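Local structure of acyl-CoA hydrolase (Bacillus cereus, 1Y7U) at residues S95-V100 with L153-R158; V88-R93 with E146-A151; A65-V70 with A116-T121. The protein probably hydrolyses long-chain fatty acyl-CoA thioesters as a hot-dog-fold enzyme of the acyl coenzyme A hydrolase family, and binds coenzyme A and calcium. All coordinates share one frame; numbering follows the deposited sequence. Where two conformers were deposited one is given.

Contact 1: S95-V100 with L153-R158; sequences SMEVFV and LRAEQR. With COA (coenzyme A), chain F.
Strand 95-100 and helix segment 153-158 run at 127° to each other, their axes 10.5 Å apart at closest approach, a separation spanned chiefly by Glu97 and Arg158, with the ligand between the ends. The CG of Glu97 lies anti to the carbonyl carbon, and the extended chain beyond lays OE2 against the CB of Ala155. Glu97 and Arg158 run alongside one another in opposing senses, carboxylate and guanidinium planes turned 56° apart. OE2 of Glu97 and NH2 of Arg158 remain 4.4 Å apart, and no N-H is aimed at the oxygen, so their attraction is one of charge without a hydrogen bond. Arg154 also starts toward the strand, but its guanidinium turns off to a salt bridge with Asp68. The backbone N of Ser95 donates to phosphate oxygen O7A of coenzyme A at 2.9 Å, with an N-H...O angle of 152°. Ser95 OG lies 2.7 Å from O7A and 3.0 Å from O3B of coenzyme A, two acceptors for one proton. Arg158 carries the ribose oxygen O2B over one face of its guanidinium. Strand start and helix thus form part of the wall around the 3'-phosphate, ribose and adenine in the CoA site of this hot-dog protein.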
# COMPACT_ATOMS: atom_id res chain seq x y z
N SER A 95 -2.96 27.47 -17.20
CA SER A 95 -3.51 26.13 -17.02
C SER A 95 -3.46 25.31 -18.29
O SER A 95 -3.20 25.83 -19.37
CB SER A 95 -4.95 26.21 -16.56
OG SER A 95 -5.75 26.84 -17.55
N MSE A 96 -3.72 24.02 -18.16
CA MSE A 96 -3.72 23.12 -19.30
C MSE A 96 -4.73 22.00 -19.09
O MSE A 96 -4.95 21.56 -17.96
CB MSE A 96 -2.31 22.56 -19.48
CG MSE A 96 -1.67 22.16 -18.18
SE MSE A 96 0.25 22.31 -18.21
CE MSE A 96 0.56 21.04 -19.59
N GLU A 97 -5.36 21.56 -20.17
CA GLU A 97 -6.32 20.48 -20.07
C GLU A 97 -5.71 19.21 -20.61
O GLU A 97 -5.25 19.16 -21.74
CB GLU A 97 -7.60 20.79 -20.84
CG GLU A 97 -8.50 21.73 -20.10
CD GLU A 97 -9.92 21.60 -20.57
OE1 GLU A 97 -10.59 20.64 -20.17
OE2 GLU A 97 -10.36 22.45 -21.37
N VAL A 98 -5.71 18.19 -19.77
CA VAL A 98 -5.14 16.92 -20.13
C VAL A 98 -6.23 15.91 -20.41
O VAL A 98 -7.11 15.67 -19.58
CB VAL A 98 -4.23 16.39 -19.01
CG1 VAL A 98 -3.53 15.12 -19.46
CG2 VAL A 98 -3.22 17.46 -18.62
N PHE A 99 -6.18 15.33 -21.60
CA PHE A 99 -7.15 14.32 -21.99
C PHE A 99 -6.63 12.99 -21.44
O PHE A 99 -5.42 12.73 -21.45
CB PHE A 99 -7.26 14.23 -23.51
CG PHE A 99 -8.16 13.14 -23.98
CD1 PHE A 99 -9.54 13.24 -23.79
CD2 PHE A 99 -7.64 11.98 -24.55
CE1 PHE A 99 -10.39 12.18 -24.17
CE2 PHE A 99 -8.48 10.92 -24.93
CZ PHE A 99 -9.86 11.02 -24.74
N VAL A 100 -7.54 12.17 -20.95
CA VAL A 100 -7.15 10.87 -20.41
C VAL A 100 -8.06 9.82 -20.99
O VAL A 100 -9.29 9.96 -21.00
CB VAL A 100 -7.24 10.83 -18.89
CG1 VAL A 100 -6.64 9.53 -18.39
CG2 VAL A 100 -6.51 12.02 -18.30
N LEU A 153 -14.41 23.47 -26.08
CA LEU A 153 -15.78 23.63 -25.60
C LEU A 153 -15.93 23.33 -24.12
O LEU A 153 -16.73 23.96 -23.43
CB LEU A 153 -16.74 22.75 -26.40
CG LEU A 153 -16.84 23.18 -27.86
CD1 LEU A 153 -17.56 22.15 -28.69
CD2 LEU A 153 -17.55 24.51 -27.91
N ARG A 154 -15.15 22.37 -23.64
CA ARG A 154 -15.18 21.97 -22.23
C ARG A 154 -14.55 23.06 -21.37
O ARG A 154 -14.91 23.23 -20.20
CB ARG A 154 -14.41 20.67 -22.04
CG ARG A 154 -15.08 19.44 -22.64
CD ARG A 154 -16.10 18.85 -21.68
NE ARG A 154 -17.07 19.84 -21.23
CZ ARG A 154 -17.98 19.61 -20.29
NH1 ARG A 154 -18.04 18.43 -19.70
NH2 ARG A 154 -18.82 20.57 -19.94
N ALA A 155 -13.62 23.79 -21.96
CA ALA A 155 -12.89 24.84 -21.25
C ALA A 155 -13.76 26.09 -21.11
O ALA A 155 -13.40 27.01 -20.37
CB ALA A 155 -11.60 25.18 -22.00
N GLU A 156 -14.88 26.11 -21.82
CA GLU A 156 -15.80 27.24 -21.74
C GLU A 156 -16.79 27.11 -20.58
O GLU A 156 -17.07 28.08 -19.89
CB GLU A 156 -16.58 27.41 -23.05
CG GLU A 156 -15.76 28.00 -24.18
CD GLU A 156 -16.57 28.22 -25.44
OE1 GLU A 156 -17.65 28.86 -25.34
OE2 GLU A 156 -16.14 27.76 -26.52
N GLN A 157 -17.27 25.89 -20.36
CA GLN A 157 -18.21 25.60 -19.29
C GLN A 157 -17.50 25.56 -17.94
O GLN A 157 -18.13 25.52 -16.89
CB GLN A 157 -18.85 24.24 -19.51
CG GLN A 157 -20.26 24.26 -20.02
CD GLN A 157 -21.02 23.05 -19.52
OE1 GLN A 157 -21.30 22.94 -18.33
NE2 GLN A 157 -21.34 22.13 -20.43
N ARG A 158 -16.17 25.57 -18.00
CA ARG A 158 -15.33 25.48 -16.81
C ARG A 158 -15.75 26.49 -15.75
O ARG A 158 -15.85 26.17 -14.56
CB ARG A 158 -13.88 25.75 -17.22
CG ARG A 158 -13.07 26.51 -16.19
CD ARG A 158 -11.82 27.09 -16.81
NE ARG A 158 -10.89 26.06 -17.25
CZ ARG A 158 -9.79 26.31 -17.95
NH1 ARG A 158 -9.50 27.56 -18.30
NH2 ARG A 158 -8.99 25.32 -18.32
N1A COA F . -11.43 24.45 -13.18
C2A COA F . -10.64 24.61 -14.27
N3A COA F . -9.69 25.58 -14.28
C4A COA F . -9.53 26.37 -13.24
C5A COA F . -10.28 26.19 -12.14
C6A COA F . -11.26 25.22 -12.09
N6A COA F . -11.81 24.80 -10.95
N7A COA F . -9.90 27.10 -11.28
C8A COA F . -8.92 27.80 -11.78
N9A COA F . -8.69 27.39 -13.01
C1B COA F . -7.60 27.89 -13.85
C2B COA F . -8.00 28.86 -14.93
O2B COA F . -8.16 28.12 -16.11
C3B COA F . -6.85 29.83 -15.07
O3B COA F . -6.32 29.49 -16.29
P3B COA F . -5.56 30.31 -17.31
O7A COA F . -4.96 29.38 -18.14
O8A COA F . -4.57 31.20 -16.92
O9A COA F . -6.45 30.99 -18.13
C4B COA F . -5.93 29.36 -13.98
O4B COA F . -6.74 28.69 -13.10
C5B COA F . -5.25 30.45 -13.21
O5B COA F . -6.01 30.72 -12.06
P1A COA F . -5.90 32.06 -11.20
O1A COA F . -7.15 32.82 -11.20
O2A COA F . -4.84 32.93 -11.73
O3A COA F . -5.65 31.66 -9.69
P2A COA F . -6.37 30.58 -8.79
O4A COA F . -7.84 30.57 -8.92
O5A COA F . -6.00 30.90 -7.44
O6A COA F . -5.77 29.16 -9.18
CBP COA F . -6.64 27.27 -7.86
CCP COA F . -5.44 28.10 -8.31
CDP COA F . -7.92 28.06 -7.79
CEP COA F . -6.86 26.14 -8.83
CAP COA F . -6.46 26.93 -6.38
OAP COA F . -7.42 27.60 -5.59
C9P COA F . -5.89 25.67 -5.83
O9P COA F . -4.58 25.67 -5.39
N8P COA F . -6.62 24.60 -5.78
C7P COA F . -6.07 23.30 -5.98
C6P COA F . -4.72 23.03 -5.35
C5P COA F . -4.50 21.59 -5.01
O5P COA F . -3.71 21.27 -4.10
N4P COA F . -5.18 20.73 -5.72
C3P COA F . -5.48 19.44 -5.20
C2P COA F . -6.62 19.56 -4.24
S1P COA F . -6.10 19.26 -2.59

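Contact 2: V88-R93 with E146-A151; sequences VIWTGR and ESHRIA. With COA (coenzyme A), chain F.
Strand 88-91 and helix segment 146-151 come within 7.3 Å, axis to axis, at 41°, and the tight part of their contact centres on a methyl group. Ala151 CB meets Ile89 CD1 at 3.3 Å, and from beside it Trp90 CB approaches the same Ala151 CB to 3.7 Å. Two consecutive strand residues can share this partner because Ile89 and Trp90 both stand opposite Glu97 in a classic beta bulge. Ile89 CD1 also rests on the carbonyl oxygen of Ser147. The looser, partly exposed side belongs to the rings of Trp90 and His148. Their planes are only 24° apart, yet the centroid of the Trp90 five-membered ring lies 5.7 Å from that of the imidazole, so the near-parallel rings are displaced too far to stack face on face. Farther along, the chain, now a loop, leaves the helix for coenzyme A: Arg93 N donates a weak, bent hydrogen bond to O7A at 2.8 Å. O7A of coenzyme A also sits 3.2 Å from Gly92 CA, on the side where a beta carbon would project. Phe119 of strand 112-125 closes the apolar side against Ile89, Ile150 and Ala151, Trp90 continues along helix 142-170 onto Val152 and Ala155, and Leu171 of the second subunit packs on Ile150.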
# COMPACT_ATOMS: atom_id res chain seq x y z
N VAL A 88 -1.62 16.59 -23.03
CA VAL A 88 -2.19 17.91 -22.93
C VAL A 88 -2.75 18.26 -24.31
O VAL A 88 -2.08 17.99 -25.31
CB VAL A 88 -1.09 18.92 -22.57
CG1 VAL A 88 -1.65 20.32 -22.48
CG2 VAL A 88 -0.45 18.51 -21.27
N ILE A 89 -3.96 18.80 -24.40
CA ILE A 89 -4.48 19.18 -25.71
C ILE A 89 -4.85 20.63 -25.77
O ILE A 89 -4.76 21.25 -26.83
CB ILE A 89 -5.74 18.43 -26.14
CG1 ILE A 89 -6.36 17.76 -24.93
CG2 ILE A 89 -5.44 17.52 -27.32
CD1 ILE A 89 -7.83 17.66 -25.04
N TRP A 90 -5.30 21.19 -24.66
CA TRP A 90 -5.69 22.59 -24.64
C TRP A 90 -4.90 23.31 -23.57
O TRP A 90 -4.65 22.74 -22.52
CB TRP A 90 -7.19 22.70 -24.34
CG TRP A 90 -7.70 24.11 -24.24
CD1 TRP A 90 -8.31 24.84 -25.22
CD2 TRP A 90 -7.66 24.95 -23.08
NE1 TRP A 90 -8.65 26.08 -24.74
CE2 TRP A 90 -8.26 26.18 -23.43
CE3 TRP A 90 -7.17 24.79 -21.78
CZ2 TRP A 90 -8.39 27.23 -22.53
CZ3 TRP A 90 -7.30 25.84 -20.88
CH2 TRP A 90 -7.90 27.05 -21.27
N THR A 91 -4.50 24.54 -23.84
CA THR A 91 -3.77 25.31 -22.84
C THR A 91 -4.30 26.71 -22.72
O THR A 91 -4.73 27.32 -23.70
CB THR A 91 -2.26 25.43 -23.14
OG1 THR A 91 -2.04 25.73 -24.52
CG2 THR A 91 -1.55 24.16 -22.73
N GLY A 92 -4.27 27.21 -21.49
CA GLY A 92 -4.70 28.56 -21.22
C GLY A 92 -3.38 29.29 -21.11
O GLY A 92 -2.44 28.95 -21.82
N ARG A 93 -3.29 30.28 -20.24
CA ARG A 93 -2.04 30.99 -20.10
C ARG A 93 -1.24 30.29 -19.02
O ARG A 93 -0.02 30.09 -19.13
CB ARG A 93 -2.30 32.43 -19.67
CG ARG A 93 -1.05 33.17 -19.31
CD ARG A 93 -1.38 34.44 -18.56
NE ARG A 93 -0.18 34.97 -17.93
CZ ARG A 93 0.00 35.02 -16.61
NH1 ARG A 93 -0.94 34.58 -15.79
NH2 ARG A 93 1.14 35.49 -16.12
N GLU A 146 -9.45 16.96 -33.17
CA GLU A 146 -10.84 16.79 -32.75
C GLU A 146 -10.90 16.89 -31.24
O GLU A 146 -11.76 17.58 -30.68
CB GLU A 146 -11.37 15.42 -33.16
CG GLU A 146 -11.76 15.31 -34.60
CD GLU A 146 -12.65 14.11 -34.82
OE1 GLU A 146 -12.19 12.97 -34.57
OE2 GLU A 146 -13.81 14.30 -35.23
N SER A 147 -10.00 16.19 -30.56
CA SER A 147 -9.98 16.21 -29.12
C SER A 147 -9.73 17.65 -28.65
O SER A 147 -10.26 18.07 -27.62
CB SER A 147 -8.94 15.22 -28.57
OG SER A 147 -9.47 13.90 -28.44
N HIS A 148 -8.95 18.41 -29.41
CA HIS A 148 -8.68 19.80 -29.01
C HIS A 148 -9.92 20.67 -29.16
O HIS A 148 -10.13 21.60 -28.37
CB HIS A 148 -7.53 20.39 -29.82
CG HIS A 148 -7.26 21.83 -29.51
ND1 HIS A 148 -7.73 22.87 -30.29
CD2 HIS A 148 -6.64 22.41 -28.46
CE1 HIS A 148 -7.40 24.02 -29.73
NE2 HIS A 148 -6.74 23.77 -28.62
N ARG A 149 -10.74 20.37 -30.17
CA ARG A 149 -11.97 21.12 -30.41
C ARG A 149 -12.89 20.89 -29.21
O ARG A 149 -13.45 21.82 -28.63
CB ARG A 149 -12.65 20.61 -31.67
CG ARG A 149 -13.19 21.68 -32.61
CD ARG A 149 -14.46 22.36 -32.11
NE ARG A 149 -14.23 23.74 -31.69
CZ ARG A 149 -15.19 24.62 -31.41
NH1 ARG A 149 -16.47 24.28 -31.53
NH2 ARG A 149 -14.87 25.85 -31.01
N ILE A 150 -13.03 19.62 -28.84
CA ILE A 150 -13.87 19.26 -27.71
C ILE A 150 -13.33 19.90 -26.44
O ILE A 150 -14.10 20.41 -25.63
CB ILE A 150 -13.92 17.73 -27.52
CG1 ILE A 150 -14.61 17.10 -28.74
CG2 ILE A 150 -14.64 17.38 -26.23
CD1 ILE A 150 -14.75 15.60 -28.68
N ALA A 151 -12.02 19.88 -26.28
CA ALA A 151 -11.40 20.47 -25.10
C ALA A 151 -11.72 21.96 -25.05
O ALA A 151 -11.92 22.52 -23.98
CB ALA A 151 -9.91 20.26 -25.13
N1A COA F . -11.43 24.45 -13.18
C2A COA F . -10.64 24.61 -14.27
N3A COA F . -9.69 25.58 -14.28
C4A COA F . -9.53 26.37 -13.24
C5A COA F . -10.28 26.19 -12.14
C6A COA F . -11.26 25.22 -12.09
N6A COA F . -11.81 24.80 -10.95
N7A COA F . -9.90 27.10 -11.28
C8A COA F . -8.92 27.80 -11.78
N9A COA F . -8.69 27.39 -13.01
C1B COA F . -7.60 27.89 -13.85
C2B COA F . -8.00 28.86 -14.93
O2B COA F . -8.16 28.12 -16.11
C3B COA F . -6.85 29.83 -15.07
O3B COA F . -6.32 29.49 -16.29
P3B COA F . -5.56 30.31 -17.31
O7A COA F . -4.96 29.38 -18.14
O8A COA F . -4.57 31.20 -16.92
O9A COA F . -6.45 30.99 -18.13
C4B COA F . -5.93 29.36 -13.98
O4B COA F . -6.74 28.69 -13.10
C5B COA F . -5.25 30.45 -13.21
O5B COA F . -6.01 30.72 -12.06
P1A COA F . -5.90 32.06 -11.20
O1A COA F . -7.15 32.82 -11.20
O2A COA F . -4.84 32.93 -11.73
O3A COA F . -5.65 31.66 -9.69
P2A COA F . -6.37 30.58 -8.79
O4A COA F . -7.84 30.57 -8.92
O5A COA F . -6.00 30.90 -7.44
O6A COA F . -5.77 29.16 -9.18
CBP COA F . -6.64 27.27 -7.86
CCP COA F . -5.44 28.10 -8.31
CDP COA F . -7.92 28.06 -7.79
CEP COA F . -6.86 26.14 -8.83
CAP COA F . -6.46 26.93 -6.38
OAP COA F . -7.42 27.60 -5.59
C9P COA F . -5.89 25.67 -5.83
O9P COA F . -4.58 25.67 -5.39
N8P COA F . -6.62 24.60 -5.78
C7P COA F . -6.07 23.30 -5.98
C6P COA F . -4.72 23.03 -5.35
C5P COA F . -4.50 21.59 -5.01
O5P COA F . -3.71 21.27 -4.10
N4P COA F . -5.18 20.73 -5.72
C3P COA F . -5.48 19.44 -5.20
C2P COA F . -6.62 19.56 -4.24
S1P COA F . -6.10 19.26 -2.59

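Contact 3: A65-V70 with A116-T121; sequences ASMDWV and ATSFVT. With COA (coenzyme A), chain F.
The indole of Trp69 has Asp68 OD2 on one face, about 3.7 Å off the ring plane and nearer its border than its centre, and it also takes part in a cation-pi interaction with Arg154. The ring of Phe119 is engaged edge-to-face with Phe99. At the other end of the contact lies the adenine of coenzyme A, with Ala65 CB over one face, 4.0 Å from C4A. Ser66 CB and Thr121 CG2 come to the purine obliquely, beside N1A and N3A respectively, and Ser66 OG makes the closest approach, 3.3 Å from N1A. Beneath these groups the strands pair antiparallel, with a classic bulge where Ala65 and Ser66 both face Thr121. Thr121 O accepts two bonds there, from Ala65 N at 2.7 Å and from Ser66 N at 3.3 Å. The return bond, Thr121 N to Ser66 O, measures 3.0 Å, its donor 30° above the carbonyl plane. Asp68 N then reaches Phe119 O at 3.0 Å, nearly along the C=O axis (171°). Beyond it the strands draw on a side chain instead: Ser118 OG, anti to its backbone N, gives a weak bond to Asp68 O while Val70 CG2 packs against it. One water bonds to both Ser66 OG and Thr121 OG1, tying the hydroxyls together beside the adenine. On the reverse of the sheet Met67 (selenomethionine) and Val120 lie side by side, SE to CG2 3.9 Å, toward helix 39-58. Ser66, Met67 and Val70 also pair with a strand of the second subunit, which carries the sheet across the interface. The chemistry implies a two-sided sheet: small and hydroxyl-bearing residues on the Ser66 and Thr121 face wall the adenine, the Met67 and Val120 face is mainly apolar, and the buried Asp68 carboxylate is probably stabilised as an anion by Arg154.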
# COMPACT_ATOMS: atom_id res chain seq x y z
N ALA A 65 -6.61 21.19 -10.81
CA ALA A 65 -7.69 22.15 -10.60
C ALA A 65 -9.08 21.54 -10.72
O ALA A 65 -9.99 21.90 -9.97
CB ALA A 65 -7.56 23.31 -11.58
N SER A 66 -9.27 20.62 -11.66
CA SER A 66 -10.58 20.04 -11.81
C SER A 66 -10.60 18.73 -12.57
O SER A 66 -9.65 18.37 -13.26
CB SER A 66 -11.52 21.03 -12.51
OG SER A 66 -11.13 21.24 -13.86
N MSE A 67 -11.71 18.02 -12.42
CA MSE A 67 -11.94 16.76 -13.11
C MSE A 67 -13.24 16.94 -13.87
O MSE A 67 -14.24 17.40 -13.30
CB MSE A 67 -12.11 15.62 -12.09
CG MSE A 67 -11.03 14.56 -12.13
SE MSE A 67 -11.07 13.38 -13.67
CE MSE A 67 -9.74 12.11 -13.09
N ASP A 68 -13.25 16.60 -15.15
CA ASP A 68 -14.48 16.72 -15.93
C ASP A 68 -15.35 15.52 -15.55
O ASP A 68 -14.83 14.52 -15.06
CB ASP A 68 -14.17 16.68 -17.42
CG ASP A 68 -15.15 17.49 -18.24
OD1 ASP A 68 -14.85 18.67 -18.50
OD2 ASP A 68 -16.21 16.95 -18.60
N TRP A 69 -16.66 15.58 -15.77
CA TRP A 69 -17.45 14.42 -15.39
C TRP A 69 -16.94 13.17 -16.09
O TRP A 69 -16.38 13.23 -17.17
CB TRP A 69 -18.93 14.65 -15.69
CG TRP A 69 -19.23 15.02 -17.08
CD1 TRP A 69 -19.00 14.27 -18.20
CD2 TRP A 69 -19.89 16.21 -17.52
NE1 TRP A 69 -19.48 14.91 -19.31
CE2 TRP A 69 -20.03 16.11 -18.93
CE3 TRP A 69 -20.38 17.35 -16.87
CZ2 TRP A 69 -20.64 17.11 -19.69
CZ3 TRP A 69 -20.99 18.34 -17.63
CH2 TRP A 69 -21.11 18.21 -19.03
N VAL A 70 -17.13 12.02 -15.44
CA VAL A 70 -16.65 10.76 -15.99
C VAL A 70 -17.73 9.69 -16.00
O VAL A 70 -18.37 9.44 -14.98
CB VAL A 70 -15.47 10.20 -15.16
CG1 VAL A 70 -15.06 8.86 -15.71
CG2 VAL A 70 -14.29 11.13 -15.20
N ALA A 116 -13.50 4.46 -20.19
CA ALA A 116 -13.75 5.82 -19.73
C ALA A 116 -12.74 6.80 -20.31
O ALA A 116 -11.63 6.41 -20.69
CB ALA A 116 -13.68 5.88 -18.20
N THR A 117 -13.14 8.07 -20.38
CA THR A 117 -12.28 9.14 -20.86
C THR A 117 -12.65 10.38 -20.06
O THR A 117 -13.69 10.42 -19.40
CB THR A 117 -12.51 9.47 -22.34
OG1 THR A 117 -13.83 10.00 -22.51
CG2 THR A 117 -12.33 8.24 -23.20
N SER A 118 -11.81 11.40 -20.11
CA SER A 118 -12.11 12.63 -19.40
C SER A 118 -11.01 13.66 -19.63
O SER A 118 -10.02 13.40 -20.31
CB SER A 118 -12.26 12.35 -17.90
OG SER A 118 -12.81 13.46 -17.23
N PHE A 119 -11.21 14.85 -19.07
CA PHE A 119 -10.23 15.91 -19.19
C PHE A 119 -9.94 16.35 -17.78
O PHE A 119 -10.86 16.55 -16.98
CB PHE A 119 -10.78 17.09 -19.98
CG PHE A 119 -11.11 16.75 -21.40
CD1 PHE A 119 -12.27 16.05 -21.72
CD2 PHE A 119 -10.26 17.14 -22.43
CE1 PHE A 119 -12.58 15.73 -23.05
CE2 PHE A 119 -10.55 16.83 -23.75
CZ PHE A 119 -11.71 16.13 -24.07
N VAL A 120 -8.66 16.47 -17.45
CA VAL A 120 -8.29 16.90 -16.12
C VAL A 120 -7.58 18.22 -16.32
O VAL A 120 -6.72 18.35 -17.20
CB VAL A 120 -7.35 15.89 -15.44
CG1 VAL A 120 -7.25 16.19 -13.95
CG2 VAL A 120 -7.85 14.47 -15.67
N THR A 121 -7.94 19.22 -15.52
CA THR A 121 -7.32 20.52 -15.66
C THR A 121 -6.25 20.72 -14.59
O THR A 121 -6.50 20.49 -13.41
CB THR A 121 -8.38 21.64 -15.52
OG1 THR A 121 -9.42 21.43 -16.49
CG2 THR A 121 -7.75 23.01 -15.76
N1A COA F . -11.43 24.45 -13.18
C2A COA F . -10.64 24.61 -14.27
N3A COA F . -9.69 25.58 -14.28
C4A COA F . -9.53 26.37 -13.24
C5A COA F . -10.28 26.19 -12.14
C6A COA F . -11.26 25.22 -12.09
N6A COA F . -11.81 24.80 -10.95
N7A COA F . -9.90 27.10 -11.28
C8A COA F . -8.92 27.80 -11.78
N9A COA F . -8.69 27.39 -13.01
C1B COA F . -7.60 27.89 -13.85
C2B COA F . -8.00 28.86 -14.93
O2B COA F . -8.16 28.12 -16.11
C3B COA F . -6.85 29.83 -15.07
O3B COA F . -6.32 29.49 -16.29
P3B COA F . -5.56 30.31 -17.31
O7A COA F . -4.96 29.38 -18.14
O8A COA F . -4.57 31.20 -16.92
O9A COA F . -6.45 30.99 -18.13
C4B COA F . -5.93 29.36 -13.98
O4B COA F . -6.74 28.69 -13.10
C5B COA F . -5.25 30.45 -13.21
O5B COA F . -6.01 30.72 -12.06
P1A COA F . -5.90 32.06 -11.20
O1A COA F . -7.15 32.82 -11.20
O2A COA F . -4.84 32.93 -11.73
O3A COA F . -5.65 31.66 -9.69
P2A COA F . -6.37 30.58 -8.79
O4A COA F . -7.84 30.57 -8.92
O5A COA F . -6.00 30.90 -7.44
O6A COA F . -5.77 29.16 -9.18
CBP COA F . -6.64 27.27 -7.86
CCP COA F . -5.44 28.10 -8.31
CDP COA F . -7.92 28.06 -7.79
CEP COA F . -6.86 26.14 -8.83
CAP COA F . -6.46 26.93 -6.38
OAP COA F . -7.42 27.60 -5.59
C9P COA F . -5.89 25.67 -5.83
O9P COA F . -4.58 25.67 -5.39
N8P COA F . -6.62 24.60 -5.78
C7P COA F . -6.07 23.30 -5.98
C6P COA F . -4.72 23.03 -5.35
C5P COA F . -4.50 21.59 -5.01
O5P COA F . -3.71 21.27 -4.10
N4P COA F . -5.18 20.73 -5.72
C3P COA F . -5.48 19.44 -5.20
C2P COA F . -6.62 19.56 -4.24
S1P COA F . -6.10 19.26 -2.59
O HOH W 1 -11.62 19.72 -16.06
O HOH W 2 -16.60 10.66 -19.36

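All three contacts reach one antiparallel sheet and all touch the same coenzyme A, but their chemistry follows their place. Contact 3, strand on strand and nearest the chain centre, is almost wholly buried and relies on backbone hydrogen bonds. Contacts 1 and 2 share helix 142-170, laid over neighbouring strands 95-105 and 81-91; neither has a hydrogen bond between its segments. Contact 1 is buried yet charged, with coenzyme A bridging its two segments, whereas contact 2 is apolar with a partly exposed aromatic margin. Direct links join them: Glu97 N lies 2.7 Å from Trp90 O and Val98 O lies 2.7 Å from Val120 N, both pairs probably hydrogen-bonded.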